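Local coordinates for glycosylation Associate Protein 3 (Streptococcus agalactiae serotype V, PDB 6OYC) that probably supports glycosylation and export of a surface adhesin as part of the Gap123 complex of the accessory Sec pathway, at residues 26-31 against 199-204; 193-198 against 203-208; 230-235 against 262-267; 250-255 against 311-316; 282-285 against 290-293. One frame throughout, in Å; residues are numbered along the deposited sequence.

Contact 1 (26-31 against 199-204); sequences LGKSVC and NSDSLI
Lys28 occupies the third position of a type II' turn from Leu26 to Ser29, with its CA 9.4 Å from the CA of Ser200, the nearest backbone approach between the segments. Gly27, at positive phi, precedes it, and Ser29 N closes the turn on Leu26 O (3.0 Å). The gap is spanned by one salt bridge: Lys28 NZ donates to Asp201 OD1 at 2.7 Å. The lysine runs extended as far as CD, then folds at chi3 (-81°), which brings the ammonium to the carboxylate with the two side chains at roughly a right angle. NZ meets OD1 on its anti side, 33° out of the carboxylate plane. This is the tip of a beta hairpin, strands 22-26 and 29-33 of an antiparallel sheet, reaching the loop that leads to helix 206-218 in the parallel alpha/beta part of the chain. Asp201 is buried and also touches Lys171 and Lys172 of helix 171-174, a basic surrounding that would probably favour its ionised form. Two successive ST turns shape its loop: Ser200 OG accepts from Ser202 N (3.2 Å), and Ser202 OG from Ile204 N (3.1 Å). On the hairpin side, Ser29 OG is hydrogen-bonded to His134 ND1.

Contact 2 (193-198 against 203-208); sequences VSNPSL and LILPEL
Asn195 and Leu205 meet because the asparagine CG lies opposite its own backbone N (chi1 -166°), while the leucine CG lies opposite its carbonyl carbon (chi1 -59°); the two side chains then cross nearly at right angles. Leu205 sets both methyls over one face of the asparagine: CD1 rests 3.7 Å from Asn195 CA, and CD2 lies 3.4 Å from Asn195 ND2. Leu203 adds a further methyl, its CD2 lying 3.5 Å from Asn195 N and also against Ser194 CA. At the far end Val193 CG2 touches Leu208 CD2 (4.3 Å), and Pro196 CD skirts Leu205 CD1. The amide of Asn195 is held at both ends by its own loop. OD1 accepts from Ser197 N at 2.9 Å in an Asx turn, with the donor tilted 22° from the carbonyl plane, and ND2 donates to Ser202 O. Loop 193-198, leaving edge strand 191-193 of the parallel sheet, is thereby packed against the start of helix 206-218, where Leu205 is the N-cap residue. Tyr240 OH of helix 231-243 bonds both Leu203 O and Leu205 N, and Ser194 OG bonds Val169 O. No hydrogen bond links the two segments directly; the Leu205 methyls lie over one face of an amide whose polar atoms are bonded within its own loop, and the contact depends on shape.

Contact 3 (230-235 against 262-267); sequences GTQGNF and LKSLPH
Gln232 lays its amide against Ser264: CD is 3.4 Å from Ser264 OG, and OE1 is 3.5 Å from Ser264 CB. The approach of Gln232 NE2 to Ser264 OG, at 3.3 Å, has too poor an angle for a hydrogen bond. One helical turn further on, Phe235 brings the far end of its ring to Leu262, with CZ 4.0 Å and CE2 4.1 Å from the leucine CD2, which approaches the ring obliquely. The next shell explains these placements. A bend at chi2 (-61°) turns the Gln232 amide so that NE2 can donate to Leu261 O, the residue just before the facing segment. Ser264 sits in a type I turn closed by Leu265 N on Leu262 O (2.7 Å), which carries the chain away from helix 258-262. Around Phe235 lie Phe258 and Leu261 of that helix, and Leu276 of helix 270-281 packs on Phe235, Leu262 and Leu265 alike. Helix 231-243 begins here with Gly230 as N-cap residue; in its first turn Gly233 N donates to Glu170 OE1. The contact thus joins the start of a helix in the alpha/beta part of the chain to the turn between two later helices. Across the segments themselves it is van der Waals in nature, and the polar hold comes from the glutamine's bond to Leu261 O beside it.

Contact 4 (250-255 against 311-316); sequences YINDCF and NEHLPY
Asn252 meets His313 with its CB and, at the tip, with ND2. Its CB lies 4.1 Å from His313 ND1, and from there CG turns in between the backbone N and the carbonyl carbon (chi1 65°), which curls the amide over its own backbone. One branch, OD1, accepts a weak bond from Cys254 N (3.3 Å) in its own segment and a hydrogen bond from Asn234 ND2 of helix 231-243. The other branch, ND2, is the tip nearest the histidine, 3.7 Å from His313 ND1 and 4.1 Å from His313 CB; it donates to Tyr229 O, and no hydrogen bond joins it to the ring. The amide and imidazole planes stand 68° apart, with ND2 oblique to the ring. What ties the two residues together is a water: it donates to Asn252 O at 2.6 Å and lies 2.9 Å from His313 ND1 in a second hydrogen bond. Cys254 also approaches the ring from the same loop, its SG 5.2 Å from the imidazole centroid and 56° off the ring normal, an oblique sulfur-aromatic contact. The asparagine amide is therefore fixed by neighbours in the fold, whereas the histidine is linked to the loop by a single bridging water and by van der Waals contacts. Loop 252-255 leaves strand 248-251, which runs between strands 223-227 and 289-291 of the parallel sheet. Helix 231-243 packs against Ile251 and Phe255, Trp280 of helix 270-281 meets the Phe255 ring edge-to-face, and the 3-10 segment 311-316 approaches the loop through His313.

Contact 5 (282-285 against 290-293); sequences TRET and KHYG
Glu284 and His291 meet where a beta-alpha-beta crossover closes: helix 270-281 ends, the chain turns through 282-285, and strand 289-291 joins the edge of the parallel sheet beside strand 248-251. The close part of the contact is the imidazole. Glu284 starts away from the strand, but a bend at chi2 brings its carboxylate back to His291, the two planes 45° apart. OE2 stands 3.8 Å above one face of the ring, displaced toward its rim, while OE1 comes 3.1 Å from CE1 of His291. Between Glu284 OE1 and His291 ND1, 3.4 Å apart, the angle is too poor for a hydrogen bond; ND1 is instead bonded to Asp253 OD1, in the loop after the neighbouring strand. The backbone carbonyl of Arg283 lies at the ring edge, near its plane, in a fit modelled too tightly to be trusted in detail. The solvent side begins with Glu284 itself, which is exposed on the surface although its carboxylate lies over the ring. The Arg283 side chain leads away from the strand and turns back to Trp280, its guanidinium making a cation-pi contact with the Trp280 ring and a hydrogen bond to Trp280 O. Thr285, also exposed, secures the turn: both its N (2.9 Å) and its OG1 (3.2 Å) donate to Thr282 O. They arrive from the same face of that carbonyl, and OG1 is 37° above its plane, at a C=O...donor angle of only 99°.

In the fold
Contact 1 joins the antiparallel N-terminal sheets to the parallel alpha/beta part of the chain; the other four lie within the latter. Contacts 1 and 2 share Leu203 and Ile204, and contact 3, centred 8 Å from the centre of contact 1, touches both through the loop ahead of helix 206-218. Asn234 links contact 3 to contact 4, centres about 16 Å apart, these two alternating along the chain. Contact 5 is nested inside the loop that contact 4 closes, centres about 11 Å apart; contact 4 uses strand 248-251 and contact 5 its neighbour 289-291. Contacts 1, 3, 4 and 5 touch in succession, so packing runs from the junction of the two parts to edge strand 289-291, with contacts 1 and 5 about 26 Å apart between centres.

Contact 1 (26-31 against 199-204)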
# COMPACT_ATOMS: atom_id res chain seq x y z
N LEU C 26 -10.40 -10.16 1.75
CA LEU C 26 -10.95 -9.08 0.95
C LEU C 26 -9.80 -8.15 0.56
O LEU C 26 -9.37 -7.31 1.36
CB LEU C 26 -12.01 -8.32 1.73
CG LEU C 26 -13.27 -9.15 1.95
CD1 LEU C 26 -14.14 -8.55 3.05
CD2 LEU C 26 -14.04 -9.30 0.64
N GLY C 27 -9.34 -8.29 -0.68
CA GLY C 27 -8.25 -7.48 -1.17
C GLY C 27 -6.96 -7.82 -0.46
O GLY C 27 -6.50 -8.96 -0.51
N LYS C 28 -6.37 -6.85 0.23
CA LYS C 28 -5.22 -7.12 1.07
C LYS C 28 -5.60 -7.35 2.52
O LYS C 28 -4.75 -7.78 3.30
CB LYS C 28 -4.21 -5.96 0.96
CG LYS C 28 -3.49 -5.93 -0.40
CD LYS C 28 -2.37 -4.91 -0.48
CE LYS C 28 -2.92 -3.51 -0.77
NZ LYS C 28 -1.84 -2.53 -1.09
N SER C 29 -6.85 -7.11 2.90
CA SER C 29 -7.28 -7.19 4.28
C SER C 29 -7.95 -8.53 4.56
O SER C 29 -8.30 -9.29 3.65
CB SER C 29 -8.24 -6.04 4.60
OG SER C 29 -7.62 -4.82 4.29
N VAL C 30 -8.13 -8.82 5.85
CA VAL C 30 -8.68 -10.09 6.31
C VAL C 30 -9.83 -9.81 7.28
O VAL C 30 -9.65 -9.10 8.28
CB VAL C 30 -7.61 -10.98 6.97
CG1 VAL C 30 -8.18 -12.35 7.28
CG2 VAL C 30 -6.39 -11.10 6.07
N CYS C 31 -11.00 -10.36 6.98
CA CYS C 31 -12.16 -10.29 7.87
C CYS C 31 -12.29 -11.59 8.67
O CYS C 31 -12.35 -12.68 8.09
CB CYS C 31 -13.44 -10.00 7.10
SG CYS C 31 -14.95 -9.97 8.16
N ASN C 199 -6.94 3.03 5.81
CA ASN C 199 -6.81 1.65 5.35
C ASN C 199 -6.27 1.51 3.93
O ASN C 199 -5.50 0.58 3.66
CB ASN C 199 -8.19 0.99 5.40
CG ASN C 199 -8.99 1.33 6.67
OD1 ASN C 199 -10.23 1.41 6.64
ND2 ASN C 199 -8.29 1.51 7.80
N SER C 200 -6.66 2.42 3.04
CA SER C 200 -6.71 2.14 1.60
C SER C 200 -5.53 2.73 0.82
O SER C 200 -5.09 3.85 1.08
CB SER C 200 -8.03 2.67 1.02
OG SER C 200 -8.08 2.47 -0.38
N ASP C 201 -5.05 1.97 -0.16
CA ASP C 201 -4.02 2.40 -1.09
C ASP C 201 -4.57 2.87 -2.43
O ASP C 201 -3.79 3.24 -3.31
CB ASP C 201 -3.01 1.27 -1.35
CG ASP C 201 -2.19 0.94 -0.13
OD1 ASP C 201 -2.18 -0.26 0.25
OD2 ASP C 201 -1.56 1.86 0.44
N SER C 202 -5.89 2.82 -2.62
CA SER C 202 -6.45 3.13 -3.93
C SER C 202 -6.39 4.62 -4.19
O SER C 202 -6.57 5.44 -3.29
CB SER C 202 -7.89 2.65 -4.03
OG SER C 202 -8.49 3.16 -5.22
N LEU C 203 -6.13 4.96 -5.45
CA LEU C 203 -6.19 6.34 -5.90
C LEU C 203 -7.35 6.57 -6.87
O LEU C 203 -7.44 7.65 -7.47
CB LEU C 203 -4.86 6.75 -6.52
CG LEU C 203 -3.78 6.76 -5.44
CD1 LEU C 203 -2.39 7.00 -6.02
CD2 LEU C 203 -4.12 7.79 -4.37
N ILE C 204 -8.21 5.58 -7.06
CA ILE C 204 -9.46 5.75 -7.79
C ILE C 204 -10.50 6.11 -6.74
O ILE C 204 -11.02 5.24 -6.04
CB ILE C 204 -9.82 4.49 -8.57
CG1 ILE C 204 -8.73 4.21 -9.59
CG2 ILE C 204 -11.20 4.63 -9.23
CD1 ILE C 204 -8.92 2.97 -10.40

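Contact 2 (193-198 against 203-208)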
# COMPACT_ATOMS: atom_id res chain seq x y z
N VAL C 193 -2.00 15.05 -4.52
CA VAL C 193 -3.17 14.45 -3.91
C VAL C 193 -2.86 13.01 -3.57
O VAL C 193 -1.91 12.41 -4.09
CB VAL C 193 -4.43 14.55 -4.81
CG1 VAL C 193 -4.91 16.01 -4.88
CG2 VAL C 193 -4.13 14.02 -6.21
N SER C 194 -3.65 12.46 -2.65
CA SER C 194 -3.49 11.07 -2.25
C SER C 194 -4.80 10.61 -1.61
O SER C 194 -5.73 11.39 -1.43
CB SER C 194 -2.32 10.90 -1.28
OG SER C 194 -1.92 9.54 -1.20
N ASN C 195 -4.85 9.33 -1.29
CA ASN C 195 -5.97 8.78 -0.54
C ASN C 195 -5.87 9.22 0.91
O ASN C 195 -4.81 9.06 1.54
CB ASN C 195 -5.97 7.25 -0.64
CG ASN C 195 -7.27 6.64 -0.18
OD1 ASN C 195 -7.89 7.10 0.79
ND2 ASN C 195 -7.71 5.60 -0.88
N PRO C 196 -6.93 9.80 1.48
CA PRO C 196 -6.84 10.28 2.87
C PRO C 196 -7.22 9.26 3.93
O PRO C 196 -6.97 9.52 5.11
CB PRO C 196 -7.84 11.46 2.86
CG PRO C 196 -8.88 11.02 1.89
CD PRO C 196 -8.19 10.19 0.83
N SER C 197 -7.80 8.12 3.55
CA SER C 197 -8.23 7.13 4.51
C SER C 197 -7.03 6.46 5.19
O SER C 197 -5.87 6.60 4.78
CB SER C 197 -9.13 6.08 3.85
OG SER C 197 -8.39 5.11 3.14
N LEU C 198 -7.32 5.73 6.26
CA LEU C 198 -6.27 5.04 7.00
C LEU C 198 -5.96 3.66 6.44
O LEU C 198 -4.83 3.18 6.56
CB LEU C 198 -6.66 4.91 8.46
CG LEU C 198 -7.35 6.18 8.96
CD1 LEU C 198 -7.94 5.96 10.34
CD2 LEU C 198 -6.37 7.36 8.94
N LEU C 203 -6.13 4.96 -5.45
CA LEU C 203 -6.19 6.34 -5.90
C LEU C 203 -7.35 6.57 -6.87
O LEU C 203 -7.44 7.65 -7.47
CB LEU C 203 -4.86 6.75 -6.52
CG LEU C 203 -3.78 6.76 -5.44
CD1 LEU C 203 -2.39 7.00 -6.02
CD2 LEU C 203 -4.12 7.79 -4.37
N ILE C 204 -8.21 5.58 -7.06
CA ILE C 204 -9.46 5.75 -7.79
C ILE C 204 -10.50 6.11 -6.74
O ILE C 204 -11.02 5.24 -6.04
CB ILE C 204 -9.82 4.49 -8.57
CG1 ILE C 204 -8.73 4.21 -9.59
CG2 ILE C 204 -11.20 4.63 -9.23
CD1 ILE C 204 -8.92 2.97 -10.40
N LEU C 205 -10.78 7.40 -6.60
CA LEU C 205 -11.58 7.90 -5.48
C LEU C 205 -12.75 8.73 -6.00
O LEU C 205 -12.54 9.71 -6.74
CB LEU C 205 -10.72 8.74 -4.53
CG LEU C 205 -9.56 7.94 -3.95
CD1 LEU C 205 -8.61 8.83 -3.18
CD2 LEU C 205 -10.08 6.78 -3.08
N PRO C 206 -13.98 8.38 -5.62
CA PRO C 206 -15.15 9.18 -6.04
C PRO C 206 -15.01 10.66 -5.73
O PRO C 206 -15.51 11.49 -6.49
CB PRO C 206 -16.31 8.54 -5.27
CG PRO C 206 -15.85 7.13 -4.99
CD PRO C 206 -14.36 7.24 -4.77
N GLU C 207 -14.31 11.00 -4.64
CA GLU C 207 -14.14 12.41 -4.29
C GLU C 207 -13.13 13.11 -5.20
O GLU C 207 -13.19 14.33 -5.38
CB GLU C 207 -13.73 12.56 -2.83
CG GLU C 207 -14.92 12.47 -1.87
CD GLU C 207 -16.23 13.02 -2.49
OE1 GLU C 207 -16.41 14.27 -2.51
OE2 GLU C 207 -17.09 12.22 -2.94
N LEU C 208 -12.20 12.36 -5.79
CA LEU C 208 -11.25 12.95 -6.73
C LEU C 208 -11.84 13.02 -8.14
O LEU C 208 -11.62 14.00 -8.86
CB LEU C 208 -9.95 12.16 -6.72
CG LEU C 208 -8.80 12.68 -7.58
CD1 LEU C 208 -8.43 14.11 -7.20
CD2 LEU C 208 -7.60 11.74 -7.49

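Contact 3 (230-235 against 262-267)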
# COMPACT_ATOMS: atom_id res chain seq x y z
N GLY C 230 3.82 5.24 -9.41
CA GLY C 230 3.75 3.94 -8.78
C GLY C 230 2.49 3.21 -9.23
O GLY C 230 1.68 3.75 -9.98
N THR C 231 2.32 1.99 -8.71
CA THR C 231 1.37 1.06 -9.30
C THR C 231 -0.07 1.56 -9.16
O THR C 231 -0.84 1.53 -10.13
CB THR C 231 1.53 -0.34 -8.68
OG1 THR C 231 1.33 -0.29 -7.27
CG2 THR C 231 2.94 -0.89 -8.94
N GLN C 232 -0.46 2.05 -7.98
CA GLN C 232 -1.85 2.47 -7.81
C GLN C 232 -2.13 3.81 -8.49
O GLN C 232 -3.22 4.01 -9.04
CB GLN C 232 -2.21 2.54 -6.33
CG GLN C 232 -2.45 1.15 -5.68
CD GLN C 232 -3.60 0.40 -6.32
OE1 GLN C 232 -4.66 0.97 -6.57
NE2 GLN C 232 -3.41 -0.89 -6.59
N GLY C 233 -1.16 4.73 -8.47
CA GLY C 233 -1.33 5.98 -9.20
C GLY C 233 -1.40 5.77 -10.70
O GLY C 233 -2.25 6.36 -11.38
N ASN C 234 -0.50 4.94 -11.24
CA ASN C 234 -0.56 4.65 -12.67
C ASN C 234 -1.90 4.04 -13.04
O ASN C 234 -2.47 4.37 -14.08
CB ASN C 234 0.57 3.69 -13.07
CG ASN C 234 1.96 4.31 -12.95
OD1 ASN C 234 2.15 5.50 -13.15
ND2 ASN C 234 2.94 3.48 -12.63
N PHE C 235 -2.42 3.16 -12.19
CA PHE C 235 -3.72 2.54 -12.45
C PHE C 235 -4.83 3.58 -12.39
O PHE C 235 -5.66 3.67 -13.30
CB PHE C 235 -3.96 1.43 -11.45
CG PHE C 235 -5.14 0.56 -11.77
CD1 PHE C 235 -5.34 0.08 -13.05
CD2 PHE C 235 -6.03 0.19 -10.77
CE1 PHE C 235 -6.43 -0.73 -13.34
CE2 PHE C 235 -7.11 -0.63 -11.05
CZ PHE C 235 -7.31 -1.08 -12.34
N LEU C 262 -6.43 -4.68 -8.40
CA LEU C 262 -7.81 -4.59 -7.95
C LEU C 262 -7.94 -4.76 -6.44
O LEU C 262 -8.90 -4.27 -5.84
CB LEU C 262 -8.66 -5.64 -8.65
CG LEU C 262 -8.81 -5.49 -10.16
CD1 LEU C 262 -9.79 -6.54 -10.72
CD2 LEU C 262 -9.25 -4.08 -10.53
N LYS C 263 -6.98 -5.44 -5.79
CA LYS C 263 -7.12 -5.68 -4.36
C LYS C 263 -7.14 -4.39 -3.54
O LYS C 263 -7.54 -4.43 -2.37
CB LYS C 263 -6.00 -6.60 -3.87
CG LYS C 263 -6.01 -7.97 -4.53
CD LYS C 263 -5.00 -8.91 -3.92
CE LYS C 263 -5.27 -10.33 -4.35
NZ LYS C 263 -4.40 -11.30 -3.64
N SER C 264 -6.76 -3.25 -4.12
CA SER C 264 -6.95 -1.99 -3.43
C SER C 264 -8.38 -1.44 -3.55
O SER C 264 -8.69 -0.44 -2.90
CB SER C 264 -5.95 -0.95 -3.93
OG SER C 264 -4.61 -1.29 -3.56
N LEU C 265 -9.24 -2.06 -4.35
CA LEU C 265 -10.67 -1.73 -4.38
C LEU C 265 -11.50 -3.00 -4.14
O LEU C 265 -12.20 -3.48 -5.04
CB LEU C 265 -11.08 -1.10 -5.72
CG LEU C 265 -10.30 0.05 -6.35
CD1 LEU C 265 -10.33 -0.08 -7.86
CD2 LEU C 265 -10.92 1.37 -5.92
N PRO C 266 -11.48 -3.53 -2.91
CA PRO C 266 -12.06 -4.87 -2.69
C PRO C 266 -13.57 -4.97 -2.88
O PRO C 266 -14.07 -6.06 -3.18
CB PRO C 266 -11.67 -5.19 -1.24
CG PRO C 266 -11.41 -3.86 -0.60
CD PRO C 266 -10.86 -2.98 -1.69
N HIS C 267 -14.32 -3.88 -2.71
CA HIS C 267 -15.78 -3.95 -2.76
C HIS C 267 -16.31 -3.79 -4.18
O HIS C 267 -17.49 -3.48 -4.36
CB HIS C 267 -16.39 -2.90 -1.83
CG HIS C 267 -16.28 -3.26 -0.38
ND1 HIS C 267 -15.07 -3.51 0.23
CD2 HIS C 267 -17.22 -3.42 0.57
CE1 HIS C 267 -15.27 -3.80 1.50
NE2 HIS C 267 -16.57 -3.76 1.74

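Contact 4 (250-255 against 311-316)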
# COMPACT_ATOMS: atom_id res chain seq x y z
N TYR C 250 0.00 10.88 -17.47
CA TYR C 250 1.42 10.56 -17.60
C TYR C 250 1.75 9.47 -16.58
O TYR C 250 1.64 9.70 -15.37
CB TYR C 250 2.29 11.80 -17.41
CG TYR C 250 2.05 12.81 -18.53
CD1 TYR C 250 1.02 13.74 -18.43
CD2 TYR C 250 2.83 12.79 -19.68
CE1 TYR C 250 0.79 14.65 -19.45
CE2 TYR C 250 2.59 13.69 -20.71
CZ TYR C 250 1.58 14.61 -20.58
OH TYR C 250 1.35 15.51 -21.59
N ILE C 251 2.11 8.29 -17.08
CA ILE C 251 2.45 7.14 -16.25
C ILE C 251 3.82 6.62 -16.65
O ILE C 251 4.24 6.76 -17.81
CB ILE C 251 1.40 6.01 -16.37
CG1 ILE C 251 1.40 5.42 -17.79
CG2 ILE C 251 0.03 6.51 -15.96
CD1 ILE C 251 0.65 4.13 -17.89
N ASN C 252 4.53 6.03 -15.69
CA ASN C 252 5.85 5.46 -15.96
C ASN C 252 5.84 3.93 -16.09
O ASN C 252 6.91 3.31 -16.02
CB ASN C 252 6.85 5.89 -14.87
CG ASN C 252 6.50 5.35 -13.51
OD1 ASN C 252 5.52 4.62 -13.34
ND2 ASN C 252 7.31 5.69 -12.51
N ASP C 253 4.66 3.31 -16.24
CA ASP C 253 4.55 1.89 -16.56
C ASP C 253 5.03 0.98 -15.43
O ASP C 253 5.45 -0.15 -15.67
CB ASP C 253 5.29 1.56 -17.87
CG ASP C 253 4.76 2.35 -19.07
OD1 ASP C 253 3.53 2.51 -19.20
OD2 ASP C 253 5.58 2.82 -19.89
N CYS C 254 4.99 1.44 -14.18
CA CYS C 254 5.26 0.57 -13.04
C CYS C 254 3.94 0.02 -12.53
O CYS C 254 3.09 0.78 -12.04
CB CYS C 254 5.99 1.34 -11.94
SG CYS C 254 7.66 1.78 -12.40
N PHE C 255 3.77 -1.30 -12.63
CA PHE C 255 2.49 -1.94 -12.39
C PHE C 255 2.67 -3.24 -11.62
O PHE C 255 3.68 -3.93 -11.75
CB PHE C 255 1.78 -2.24 -13.72
CG PHE C 255 1.18 -1.02 -14.38
CD1 PHE C 255 0.20 -0.27 -13.75
CD2 PHE C 255 1.58 -0.66 -15.66
CE1 PHE C 255 -0.37 0.82 -14.37
CE2 PHE C 255 1.03 0.45 -16.29
CZ PHE C 255 0.05 1.19 -15.65
N ASN C 311 9.44 6.63 -8.47
CA ASN C 311 9.41 8.07 -8.20
C ASN C 311 10.64 8.76 -8.77
O ASN C 311 10.56 9.89 -9.26
CB ASN C 311 9.30 8.31 -6.70
CG ASN C 311 10.57 7.95 -5.97
OD1 ASN C 311 11.24 8.81 -5.41
ND2 ASN C 311 10.91 6.67 -5.97
N GLU C 312 11.79 8.08 -8.73
CA GLU C 312 13.01 8.65 -9.30
C GLU C 312 12.95 8.79 -10.81
O GLU C 312 13.94 9.23 -11.40
CB GLU C 312 14.22 7.80 -8.89
CG GLU C 312 14.43 7.81 -7.40
CD GLU C 312 15.49 6.84 -6.95
OE1 GLU C 312 15.69 6.71 -5.72
OE2 GLU C 312 16.12 6.19 -7.81
N HIS C 313 11.85 8.42 -11.45
CA HIS C 313 11.67 8.63 -12.88
C HIS C 313 11.00 9.96 -13.21
O HIS C 313 10.92 10.32 -14.39
CB HIS C 313 10.81 7.53 -13.51
CG HIS C 313 11.35 6.15 -13.31
ND1 HIS C 313 10.69 5.03 -13.79
CD2 HIS C 313 12.46 5.70 -12.69
CE1 HIS C 313 11.39 3.95 -13.47
NE2 HIS C 313 12.46 4.33 -12.80
N LEU C 314 10.48 10.66 -12.21
CA LEU C 314 9.71 11.87 -12.50
C LEU C 314 10.47 12.92 -13.33
O LEU C 314 9.81 13.61 -14.12
CB LEU C 314 9.21 12.47 -11.18
CG LEU C 314 8.01 11.74 -10.58
CD1 LEU C 314 7.66 12.29 -9.22
CD2 LEU C 314 6.84 11.83 -11.54
N PRO C 315 11.79 13.08 -13.21
CA PRO C 315 12.48 14.01 -14.14
C PRO C 315 12.47 13.59 -15.61
O PRO C 315 12.51 14.47 -16.48
CB PRO C 315 13.90 14.07 -13.57
CG PRO C 315 13.69 13.86 -12.09
CD PRO C 315 12.60 12.81 -12.01
N TYR C 316 12.41 12.29 -15.94
CA TYR C 316 12.28 11.88 -17.35
C TYR C 316 11.00 12.39 -18.01
O TYR C 316 10.75 12.08 -19.18
CB TYR C 316 12.32 10.35 -17.51
CG TYR C 316 13.63 9.66 -17.17
CD1 TYR C 316 14.71 9.68 -18.06
CD2 TYR C 316 13.77 8.96 -15.98
CE1 TYR C 316 15.91 9.03 -17.74
CE2 TYR C 316 14.94 8.32 -15.65
CZ TYR C 316 16.01 8.35 -16.52
OH TYR C 316 17.16 7.69 -16.16
O HOH W 1 9.45 3.94 -16.17

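Contact 5 (282-285 against 290-293)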
# COMPACT_ATOMS: atom_id res chain seq x y z
N THR C 282 -6.16 -1.25 -22.77
CA THR C 282 -5.88 -0.17 -23.71
C THR C 282 -4.78 0.76 -23.21
O THR C 282 -4.56 1.83 -23.81
CB THR C 282 -7.16 0.63 -24.02
OG1 THR C 282 -7.75 1.12 -22.81
CG2 THR C 282 -8.18 -0.25 -24.74
N ARG C 283 -4.08 0.38 -22.14
CA ARG C 283 -3.09 1.27 -21.54
C ARG C 283 -1.97 1.63 -22.51
O ARG C 283 -1.31 2.65 -22.33
CB ARG C 283 -2.49 0.63 -20.29
CG ARG C 283 -1.50 -0.50 -20.57
CD ARG C 283 -1.34 -1.37 -19.33
NE ARG C 283 -0.43 -2.51 -19.50
CZ ARG C 283 -0.85 -3.74 -19.77
NH1 ARG C 283 -2.15 -3.99 -19.91
NH2 ARG C 283 0.02 -4.73 -19.89
N GLU C 284 -1.71 0.80 -23.52
CA GLU C 284 -0.65 1.10 -24.47
C GLU C 284 -1.20 1.74 -25.74
O GLU C 284 -0.40 2.17 -26.58
CB GLU C 284 0.16 -0.16 -24.82
CG GLU C 284 1.11 -0.69 -23.71
CD GLU C 284 2.13 0.35 -23.21
OE1 GLU C 284 2.17 0.60 -21.98
OE2 GLU C 284 2.89 0.91 -24.03
N THR C 285 -2.53 1.85 -25.87
CA THR C 285 -3.14 2.38 -27.08
C THR C 285 -4.01 3.61 -26.87
O THR C 285 -4.22 4.36 -27.83
CB THR C 285 -3.99 1.29 -27.77
OG1 THR C 285 -5.00 0.82 -26.86
CG2 THR C 285 -3.11 0.14 -28.20
N LYS C 290 0.01 9.00 -21.91
CA LYS C 290 1.41 9.09 -22.31
C LYS C 290 2.28 8.32 -21.32
O LYS C 290 1.96 8.22 -20.13
CB LYS C 290 1.85 10.55 -22.37
CG LYS C 290 1.05 11.42 -23.36
CD LYS C 290 1.00 10.81 -24.76
CE LYS C 290 -0.05 11.50 -25.65
NZ LYS C 290 -0.68 10.54 -26.62
N HIS C 291 3.40 7.80 -21.81
CA HIS C 291 4.29 6.95 -21.03
C HIS C 291 5.67 7.58 -20.94
O HIS C 291 6.25 7.96 -21.96
CB HIS C 291 4.40 5.57 -21.67
CG HIS C 291 3.08 4.97 -22.01
ND1 HIS C 291 2.53 3.93 -21.29
CD2 HIS C 291 2.19 5.26 -22.99
CE1 HIS C 291 1.36 3.61 -21.82
NE2 HIS C 291 1.13 4.41 -22.84
N TYR C 292 6.21 7.68 -19.73
CA TYR C 292 7.55 8.22 -19.54
C TYR C 292 8.38 7.25 -18.70
O TYR C 292 7.85 6.32 -18.08
CB TYR C 292 7.49 9.60 -18.87
CG TYR C 292 7.07 9.57 -17.42
CD1 TYR C 292 5.73 9.44 -17.06
CD2 TYR C 292 8.02 9.66 -16.41
CE1 TYR C 292 5.35 9.42 -15.72
CE2 TYR C 292 7.66 9.63 -15.09
CZ TYR C 292 6.33 9.51 -14.74
OH TYR C 292 5.99 9.48 -13.40
N GLY C 293 9.68 7.47 -18.66
CA GLY C 293 10.56 6.77 -17.74
C GLY C 293 11.30 5.61 -18.38
O GLY C 293 11.27 5.39 -19.59